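PDB 3KGL: cruciferin from Brassica napus, which probably serves as a seed storage protein, an 11S globulin that acts as a nutrient reservoir. Local coordinates for residues L15-V20 with E29-H34; R190-F195 with Q205-G210. One frame throughout, in Å; residues are numbered along the deposited sequence.

Contact 1: residues L15-V20 with E29-H34; sequences LEPSHV and EVWDHH
Pro17 lies over one face of the Trp31 indole, with its CD 3.9 Å from the centroid of the six-membered ring and 22° off the ring normal, a CH-pi contact. The peptide between Glu16 and Pro17 extends this cover across the same face toward the rim, and Leu15 CB comes to 3.6 Å from Trp31 NE1. The proline ring also crosses obliquely against the aliphatic part of Glu29, Pro17 CG lying 3.5 Å from Glu29 CB. An alanine in place of Trp31 would probably leave Pro17 without its aromatic floor and open a gap beneath the Leu15-Pro17 backbone. Beside this tight packing, the backbones pair through a classic beta bulge, in which Ser18 and His19 both face Val30. Val30 O accepts from Ser18 N at 3.0 Å and, weakly, from His19 N, while Val30 N returns a nearly straight bond to His19 O (3.1 Å). Val20 and Glu29 follow as a non-hydrogen-bonded pair, their side chains side by side.

Packing is looser on the more exposed side, where Ser18 OG comes no nearer to Asp32 than its CB (3.6 Å). Asp32 CG stands anti to the backbone N (chi1 -168°), carrying the carboxylate carbon away from Ser18; OD1 accepts from His34 N in an Asx turn. His19 NE2 remains 4.5 Å from the same OD1.

The contact forms the open end of the hairpin of strands 19-23 and 26-30, at one edge of a cupin sheet. Strand 43-50 lies next to it, with Arg47 in a salt bridge to Glu29 and Phe45 edge-to-face with Trp31, and helix 36-41 packs against Leu15 and Trp31.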
ATOM      1  N   LEU A  15     -27.312  -5.760   3.120  1.00 34.41           N
ATOM      2  CA  LEU A  15     -27.130  -4.765   4.174  1.00 23.77           C
ATOM      3  C   LEU A  15     -27.850  -3.449   3.901  1.00 52.64           C
ATOM      4  O   LEU A  15     -28.086  -3.072   2.748  1.00 32.69           O
ATOM      5  CB  LEU A  15     -25.641  -4.472   4.370  1.00 38.64           C
ATOM      6  CG  LEU A  15     -24.719  -5.578   4.878  1.00 37.83           C
ATOM      7  CD1 LEU A  15     -23.267  -5.245   4.560  1.00 31.65           C
ATOM      8  CD2 LEU A  15     -24.920  -5.771   6.361  1.00 32.43           C
ATOM      9  N   GLU A  16     -28.176  -2.738   4.974  1.00 22.05           N
ATOM     10  CA  GLU A  16     -28.753  -1.417   4.852  1.00 16.07           C
ATOM     11  C   GLU A  16     -28.087  -0.465   5.845  1.00 39.44           C
ATOM     12  O   GLU A  16     -27.294  -0.892   6.683  1.00 31.80           O
ATOM     13  CB  GLU A  16     -30.254  -1.489   5.098  1.00 48.31           C
ATOM     14  CG  GLU A  16     -30.980  -2.480   4.217  1.00 39.97           C
ATOM     15  CD  GLU A  16     -32.447  -2.649   4.594  1.00 86.82           C
ATOM     16  OE1 GLU A  16     -32.883  -2.062   5.615  1.00 27.45           O
ATOM     17  OE2 GLU A  16     -33.162  -3.376   3.862  1.00 61.63           O
ATOM     18  N   PRO A  17     -28.398   0.837   5.758  1.00 28.91           N
ATOM     19  CA  PRO A  17     -27.721   1.807   6.620  1.00 56.53           C
ATOM     20  C   PRO A  17     -27.836   1.478   8.101  1.00 23.80           C
ATOM     21  O   PRO A  17     -28.791   0.827   8.479  1.00 38.25           O
ATOM     22  CB  PRO A  17     -28.436   3.112   6.278  1.00 16.94           C
ATOM     23  CG  PRO A  17     -28.776   2.957   4.876  1.00 33.22           C
ATOM     24  CD  PRO A  17     -29.201   1.518   4.732  1.00 53.05           C
ATOM     25  N   SER A  18     -26.874   1.915   8.910  1.00 22.86           N
ATOM     26  CA  SER A  18     -26.860   1.584  10.335  1.00 37.68           C
ATOM     27  C   SER A  18     -26.939   2.801  11.227  1.00 32.50           C
ATOM     28  O   SER A  18     -27.054   2.661  12.442  1.00 50.26           O
ATOM     29  CB  SER A  18     -25.627   0.761  10.718  1.00 11.31           C
ATOM     30  OG  SER A  18     -25.707  -0.541  10.153  1.00 60.64           O
ATOM     31  N   HIS A  19     -26.853   3.985  10.628  1.00 42.99           N
ATOM     32  CA  HIS A  19     -26.990   5.242  11.362  1.00 39.33           C
ATOM     33  C   HIS A  19     -27.581   6.229  10.379  1.00 57.60           C
ATOM     34  O   HIS A  19     -27.285   6.152   9.183  1.00 30.81           O
ATOM     35  CB  HIS A  19     -25.636   5.804  11.840  1.00 57.51           C
ATOM     36  CG  HIS A  19     -24.651   4.774  12.313  1.00 96.50           C
ATOM     37  ND1 HIS A  19     -24.433   4.513  13.651  1.00 32.73           N
ATOM     38  CD2 HIS A  19     -23.794   3.975  11.626  1.00 58.97           C
ATOM     39  CE1 HIS A  19     -23.502   3.578  13.764  1.00104.91           C
ATOM     40  NE2 HIS A  19     -23.099   3.235  12.552  1.00 65.35           N
ATOM     41  N   VAL A  20     -28.405   7.158  10.859  1.00 17.81           N
ATOM     42  CA  VAL A  20     -28.890   8.194   9.957  1.00 21.88           C
ATOM     43  C   VAL A  20     -28.709   9.608  10.497  1.00 30.20           C
ATOM     44  O   VAL A  20     -28.903   9.865  11.673  1.00 40.27           O
ATOM     45  CB  VAL A  20     -30.313   7.911   9.449  1.00 23.19           C
ATOM     46  CG1 VAL A  20     -30.950   9.167   8.861  1.00 21.73           C
ATOM     47  CG2 VAL A  20     -30.243   6.807   8.398  1.00 16.44           C
ATOM     48  N   GLU A  29     -27.455   8.567   5.019  1.00 16.14           N
ATOM     49  CA  GLU A  29     -27.580   7.228   5.559  1.00 18.62           C
ATOM     50  C   GLU A  29     -26.289   6.473   5.379  1.00 27.74           C
ATOM     51  O   GLU A  29     -25.852   6.224   4.259  1.00 37.21           O
ATOM     52  CB  GLU A  29     -28.740   6.504   4.886  1.00 32.98           C
ATOM     53  CG  GLU A  29     -30.049   7.244   5.096  1.00 46.31           C
ATOM     54  CD  GLU A  29     -31.234   6.496   4.574  1.00 46.47           C
ATOM     55  OE1 GLU A  29     -31.205   6.067   3.400  1.00 51.19           O
ATOM     56  OE2 GLU A  29     -32.203   6.347   5.343  1.00 91.68           O
ATOM     57  N   VAL A  30     -25.671   6.112   6.490  1.00 11.55           N
ATOM     58  CA  VAL A  30     -24.328   5.578   6.431  1.00 29.67           C
ATOM     59  C   VAL A  30     -24.253   4.139   6.932  1.00 46.33           C
ATOM     60  O   VAL A  30     -24.788   3.815   8.000  1.00 25.54           O
ATOM     61  CB  VAL A  30     -23.335   6.512   7.171  1.00 25.39           C
ATOM     62  CG1 VAL A  30     -24.046   7.266   8.261  1.00 40.39           C
ATOM     63  CG2 VAL A  30     -22.151   5.741   7.719  1.00 26.18           C
ATOM     64  N   TRP A  31     -23.593   3.296   6.128  1.00 29.33           N
ATOM     65  CA  TRP A  31     -23.400   1.868   6.392  1.00 16.26           C
ATOM     66  C   TRP A  31     -22.326   1.620   7.430  1.00 18.87           C
ATOM     67  O   TRP A  31     -21.441   2.443   7.634  1.00 32.95           O
ATOM     68  CB  TRP A  31     -23.019   1.138   5.114  1.00  5.44           C
ATOM     69  CG  TRP A  31     -24.180   0.540   4.384  1.00 31.83           C
ATOM     70  CD1 TRP A  31     -24.618  -0.738   4.477  1.00 61.76           C
ATOM     71  CD2 TRP A  31     -25.046   1.190   3.444  1.00 28.84           C
ATOM     72  NE1 TRP A  31     -25.701  -0.934   3.661  1.00 39.07           N
ATOM     73  CE2 TRP A  31     -25.987   0.236   3.019  1.00 21.24           C
ATOM     74  CE3 TRP A  31     -25.121   2.483   2.928  1.00 36.75           C
ATOM     75  CZ2 TRP A  31     -26.983   0.528   2.106  1.00 28.76           C
ATOM     76  CZ3 TRP A  31     -26.119   2.773   2.019  1.00 42.52           C
ATOM     77  CH2 TRP A  31     -27.032   1.800   1.615  1.00 44.01           C
ATOM     78  N   ASP A  32     -22.395   0.463   8.075  1.00 24.43           N
ATOM     79  CA  ASP A  32     -21.424   0.127   9.101  1.00 28.97           C
ATOM     80  C   ASP A  32     -20.189  -0.604   8.550  1.00 77.55           C
ATOM     81  O   ASP A  32     -20.279  -1.729   8.041  1.00 35.49           O
ATOM     82  CB  ASP A  32     -22.078  -0.718  10.180  1.00 23.42           C
ATOM     83  CG  ASP A  32     -21.207  -0.858  11.397  1.00 41.51           C
ATOM     84  OD1 ASP A  32     -20.242  -0.072  11.530  1.00 86.86           O
ATOM     85  OD2 ASP A  32     -21.487  -1.745  12.222  1.00 44.46           O
ATOM     86  N   HIS A  33     -19.026   0.027   8.671  1.00 42.96           N
ATOM     87  CA  HIS A  33     -17.806  -0.573   8.154  1.00 24.01           C
ATOM     88  C   HIS A  33     -17.189  -1.544   9.154  1.00 36.62           C
ATOM     89  O   HIS A  33     -16.240  -2.249   8.818  1.00 68.95           O
ATOM     90  CB  HIS A  33     -16.805   0.514   7.760  1.00 27.76           C
ATOM     91  CG  HIS A  33     -16.668   1.596   8.780  1.00 32.76           C
ATOM     92  ND1 HIS A  33     -17.559   2.645   8.873  1.00 40.63           N
ATOM     93  CD2 HIS A  33     -15.752   1.787   9.760  1.00 24.48           C
ATOM     94  CE1 HIS A  33     -17.192   3.438   9.867  1.00 81.35           C
ATOM     95  NE2 HIS A  33     -16.100   2.941  10.422  1.00 15.87           N
ATOM     96  N   HIS A  34     -17.726  -1.568  10.376  1.00 40.40           N
ATOM     97  CA  HIS A  34     -17.304  -2.524  11.407  1.00 51.28           C
ATOM     98  C   HIS A  34     -18.001  -3.876  11.252  1.00 50.06           C
ATOM     99  O   HIS A  34     -17.724  -4.817  11.993  1.00 53.27           O
ATOM    100  CB  HIS A  34     -17.596  -2.001  12.814  1.00 51.51           C
ATOM    101  CG  HIS A  34     -16.921  -0.711  13.139  1.00 31.35           C
ATOM    102  ND1 HIS A  34     -17.624   0.444  13.403  1.00 31.36           N
ATOM    103  CD2 HIS A  34     -15.611  -0.393  13.262  1.00 91.37           C
ATOM    104  CE1 HIS A  34     -16.774   1.419  13.671  1.00 99.95           C
ATOM    105  NE2 HIS A  34     -15.547   0.939  13.591  1.00105.61           N
TER

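Contact 2: residues R190-F195 with Q205-G210; sequences RNPRPF and QVWIEG
Trp207 gives its indole N-H to the backbone carbonyl of Pro192, NE1 to O at 3.0 Å, the one hydrogen bond between the two segments. The oxygen sits at the edge of the indole, only 9° out of its plane, and the N-H...O angle is 154°. Prolines before and after Arg193 grip the same ring: Pro192 CG touches Trp207 CD1 at 3.6 Å, the two side chains sliding past each other in opposite directions, whereas Pro194 meets the benzo part tip to tip, CD to CZ2 at 3.5 Å. Ile208 carries most of what remains. Its two branches divide the work, CG2 packing on Asn191 OD1 (3.4 Å) and CD1 lying over one face of the Arg193 guanidinium, 3.4 Å from NH1.

What presents Trp207 and Ile208 together is a type I beta turn from Gln205 to Ile208, closed by the bond from Ile208 N to Gln205 O. Within it the Trp207 CG stands between the backbone N and the carbonyl carbon (chi1 58°), and the indole comes to lie with Gln205 CA above one face. The turn belongs to the long loop after strand 194-196 of the N-terminal cupin domain.

Beyond this shell lies a subunit interface of the assembly, where the extended Arg193 chain is anchored by charge at its tip: NH2 forms a salt bridge with Asp189, just before the segment, and NH1 another with Asp362 of the second subunit, which also supplies Gln8 OE1 as an acceptor. Asn191 ND2 donates to Asn5 of that subunit, and Ile208 packs on its Gln8.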
ATOM      1  N   ARG A 190      -9.217   3.371   9.512  1.00 47.24           N
ATOM      2  CA  ARG A 190     -10.227   2.425   9.055  1.00 46.72           C
ATOM      3  C   ARG A 190     -11.674   2.953   9.108  1.00 14.36           C
ATOM      4  O   ARG A 190     -12.607   2.185   8.931  1.00 71.95           O
ATOM      5  CB  ARG A 190     -10.116   1.126   9.836  1.00 69.18           C
ATOM      6  CG  ARG A 190     -10.511  -0.083   9.036  1.00 97.80           C
ATOM      7  CD  ARG A 190      -9.483  -0.394   7.969  1.00 68.85           C
ATOM      8  NE  ARG A 190      -9.776  -1.681   7.342  1.00104.80           N
ATOM      9  CZ  ARG A 190      -8.999  -2.262   6.441  1.00106.29           C
ATOM     10  NH1 ARG A 190      -7.870  -1.663   6.064  1.00 49.93           N
ATOM     11  NH2 ARG A 190      -9.351  -3.436   5.925  1.00 61.79           N
ATOM     12  N   ASN A 191     -11.855   4.248   9.348  1.00 22.48           N
ATOM     13  CA  ASN A 191     -13.167   4.896   9.223  1.00 37.38           C
ATOM     14  C   ASN A 191     -13.242   5.872   8.047  1.00 40.92           C
ATOM     15  O   ASN A 191     -12.214   6.390   7.589  1.00 37.53           O
ATOM     16  CB  ASN A 191     -13.572   5.655  10.493  1.00 11.73           C
ATOM     17  CG  ASN A 191     -13.189   4.942  11.753  1.00 23.04           C
ATOM     18  OD1 ASN A 191     -14.021   4.287  12.402  1.00 28.38           O
ATOM     19  ND2 ASN A 191     -11.928   5.066  12.124  1.00 12.23           N
ATOM     20  N   PRO A 192     -14.466   6.121   7.550  1.00 26.23           N
ATOM     21  CA  PRO A 192     -14.669   7.168   6.557  1.00 34.85           C
ATOM     22  C   PRO A 192     -14.697   8.477   7.307  1.00 14.86           C
ATOM     23  O   PRO A 192     -15.264   8.536   8.379  1.00 20.00           O
ATOM     24  CB  PRO A 192     -16.060   6.847   6.012  1.00 24.09           C
ATOM     25  CG  PRO A 192     -16.728   6.189   7.123  1.00 24.94           C
ATOM     26  CD  PRO A 192     -15.688   5.325   7.730  1.00 19.50           C
ATOM     27  N   ARG A 193     -14.061   9.509   6.782  1.00 37.21           N
ATOM     28  CA  ARG A 193     -14.038  10.761   7.508  1.00 27.91           C
ATOM     29  C   ARG A 193     -14.407  11.931   6.636  1.00 42.50           C
ATOM     30  O   ARG A 193     -13.615  12.384   5.816  1.00 55.01           O
ATOM     31  CB  ARG A 193     -12.695  10.988   8.179  1.00  8.79           C
ATOM     32  CG  ARG A 193     -12.415   9.992   9.266  1.00 13.27           C
ATOM     33  CD  ARG A 193     -11.392  10.533  10.218  1.00  7.47           C
ATOM     34  NE  ARG A 193     -10.888   9.512  11.124  1.00 14.97           N
ATOM     35  CZ  ARG A 193     -11.184   9.456  12.411  1.00  6.54           C
ATOM     36  NH1 ARG A 193     -11.991  10.352  12.952  1.00 23.44           N
ATOM     37  NH2 ARG A 193     -10.675   8.502  13.162  1.00 40.39           N
ATOM     38  N   PRO A 194     -15.635  12.418   6.810  1.00 40.89           N
ATOM     39  CA  PRO A 194     -16.090  13.627   6.142  1.00 28.93           C
ATOM     40  C   PRO A 194     -15.412  14.798   6.819  1.00 42.24           C
ATOM     41  O   PRO A 194     -15.270  14.815   8.048  1.00 27.64           O
ATOM     42  CB  PRO A 194     -17.589  13.662   6.456  1.00 19.73           C
ATOM     43  CG  PRO A 194     -17.897  12.390   7.172  1.00 36.42           C
ATOM     44  CD  PRO A 194     -16.630  11.905   7.759  1.00 23.48           C
ATOM     45  N   PHE A 195     -14.970  15.761   6.027  1.00 49.04           N
ATOM     46  CA  PHE A 195     -14.548  17.025   6.589  1.00 37.77           C
ATOM     47  C   PHE A 195     -15.521  18.059   6.100  1.00 36.55           C
ATOM     48  O   PHE A 195     -15.591  18.348   4.903  1.00 51.12           O
ATOM     49  CB  PHE A 195     -13.125  17.369   6.181  1.00 35.59           C
ATOM     50  CG  PHE A 195     -12.079  16.596   6.935  1.00 41.14           C
ATOM     51  CD1 PHE A 195     -11.394  17.174   7.987  1.00 18.81           C
ATOM     52  CD2 PHE A 195     -11.785  15.290   6.593  1.00  8.92           C
ATOM     53  CE1 PHE A 195     -10.432  16.471   8.666  1.00 13.43           C
ATOM     54  CE2 PHE A 195     -10.817  14.591   7.272  1.00 20.81           C
ATOM     55  CZ  PHE A 195     -10.142  15.183   8.309  1.00 22.86           C
ATOM     56  N   GLN A 205     -20.052  11.972  15.080  1.00 19.25           N
ATOM     57  CA  GLN A 205     -19.481  10.924  14.231  1.00 40.25           C
ATOM     58  C   GLN A 205     -19.911   9.546  14.717  1.00 47.43           C
ATOM     59  O   GLN A 205     -19.104   8.727  15.171  1.00 24.55           O
ATOM     60  CB  GLN A 205     -17.963  11.056  14.171  1.00 19.12           C
ATOM     61  CG  GLN A 205     -17.519  12.500  14.194  1.00 45.90           C
ATOM     62  CD  GLN A 205     -16.023  12.664  14.064  1.00 44.67           C
ATOM     63  OE1 GLN A 205     -15.461  12.509  12.982  1.00 66.62           O
ATOM     64  NE2 GLN A 205     -15.370  13.002  15.166  1.00 47.15           N
ATOM     65  N   VAL A 206     -21.208   9.305  14.589  1.00 30.31           N
ATOM     66  CA  VAL A 206     -21.866   8.158  15.190  1.00 27.26           C
ATOM     67  C   VAL A 206     -21.451   6.859  14.526  1.00 27.16           C
ATOM     68  O   VAL A 206     -21.713   5.778  15.059  1.00 40.72           O
ATOM     69  CB  VAL A 206     -23.384   8.309  15.072  1.00 22.54           C
ATOM     70  CG1 VAL A 206     -23.834   9.613  15.702  1.00 15.44           C
ATOM     71  CG2 VAL A 206     -23.792   8.285  13.610  1.00 22.89           C
ATOM     72  N   TRP A 207     -20.808   6.981  13.365  1.00 21.65           N
ATOM     73  CA  TRP A 207     -20.360   5.831  12.574  1.00 32.42           C
ATOM     74  C   TRP A 207     -18.965   5.355  12.979  1.00 28.19           C
ATOM     75  O   TRP A 207     -18.532   4.288  12.561  1.00 59.20           O
ATOM     76  CB  TRP A 207     -20.401   6.146  11.074  1.00  8.63           C
ATOM     77  CG  TRP A 207     -19.560   7.330  10.684  1.00 35.83           C
ATOM     78  CD1 TRP A 207     -18.292   7.300  10.185  1.00 28.14           C
ATOM     79  CD2 TRP A 207     -19.923   8.723  10.770  1.00 64.41           C
ATOM     80  NE1 TRP A 207     -17.844   8.578   9.949  1.00 23.27           N
ATOM     81  CE2 TRP A 207     -18.822   9.469  10.295  1.00 34.33           C
ATOM     82  CE3 TRP A 207     -21.063   9.408  11.206  1.00 17.56           C
ATOM     83  CZ2 TRP A 207     -18.828  10.862  10.243  1.00 28.62           C
ATOM     84  CZ3 TRP A 207     -21.065  10.790  11.148  1.00 47.92           C
ATOM     85  CH2 TRP A 207     -19.951  11.503  10.673  1.00 30.82           C
ATOM     86  N   ILE A 208     -18.279   6.158  13.793  1.00 39.68           N
ATOM     87  CA  ILE A 208     -17.016   5.785  14.433  1.00 30.90           C
ATOM     88  C   ILE A 208     -17.289   5.356  15.884  1.00 26.65           C
ATOM     89  O   ILE A 208     -18.275   5.788  16.472  1.00120.63           O
ATOM     90  CB  ILE A 208     -16.039   6.979  14.409  1.00 33.59           C
ATOM     91  CG1 ILE A 208     -15.965   7.587  13.007  1.00 20.98           C
ATOM     92  CG2 ILE A 208     -14.662   6.566  14.865  1.00 53.04           C
ATOM     93  CD1 ILE A 208     -14.905   8.639  12.873  1.00 23.30           C
ATOM     94  N   GLU A 209     -16.426   4.528  16.470  1.00 51.87           N
ATOM     95  CA  GLU A 209     -16.693   3.941  17.799  1.00 95.70           C
ATOM     96  C   GLU A 209     -16.841   4.891  18.998  1.00109.08           C
ATOM     97  O   GLU A 209     -17.949   5.110  19.497  1.00134.58           O
ATOM     98  CB  GLU A 209     -15.670   2.855  18.144  1.00 30.74           C
ATOM     99  CG  GLU A 209     -16.028   1.489  17.586  1.00 70.37           C
ATOM    100  CD  GLU A 209     -14.954   0.449  17.833  1.00 92.87           C
ATOM    101  OE1 GLU A 209     -14.311   0.489  18.911  1.00 61.97           O
ATOM    102  OE2 GLU A 209     -14.761  -0.413  16.946  1.00 61.72           O
ATOM    103  N   GLY A 210     -15.729   5.424  19.484  1.00 32.20           N
ATOM    104  CA  GLY A 210     -15.744   6.144  20.747  1.00 47.79           C
ATOM    105  C   GLY A 210     -15.948   7.644  20.656  1.00 79.75           C
ATOM    106  O   GLY A 210     -15.250   8.417  21.312  1.00 78.72           O
TER

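From the N terminus the chain reaches contact 1 first, where 29-34 returns to 15-20 and closes the short hairpin of strands 19-23 and 26-30. It then builds most of the first cupin domain before contact 2 closes a second short loop, 205-210 folding back on 190-195. The two closures follow in series and neither nest nor cross, yet their centres are only 11 Å apart. His33 joins them, its NE2 probably hydrogen-bonded to Asn191 OD1 at 3.2 Å, and the His19 ring packs on Val206 and Trp207. Together they tie the edge hairpin of one sheet to the loop after strand 194-196.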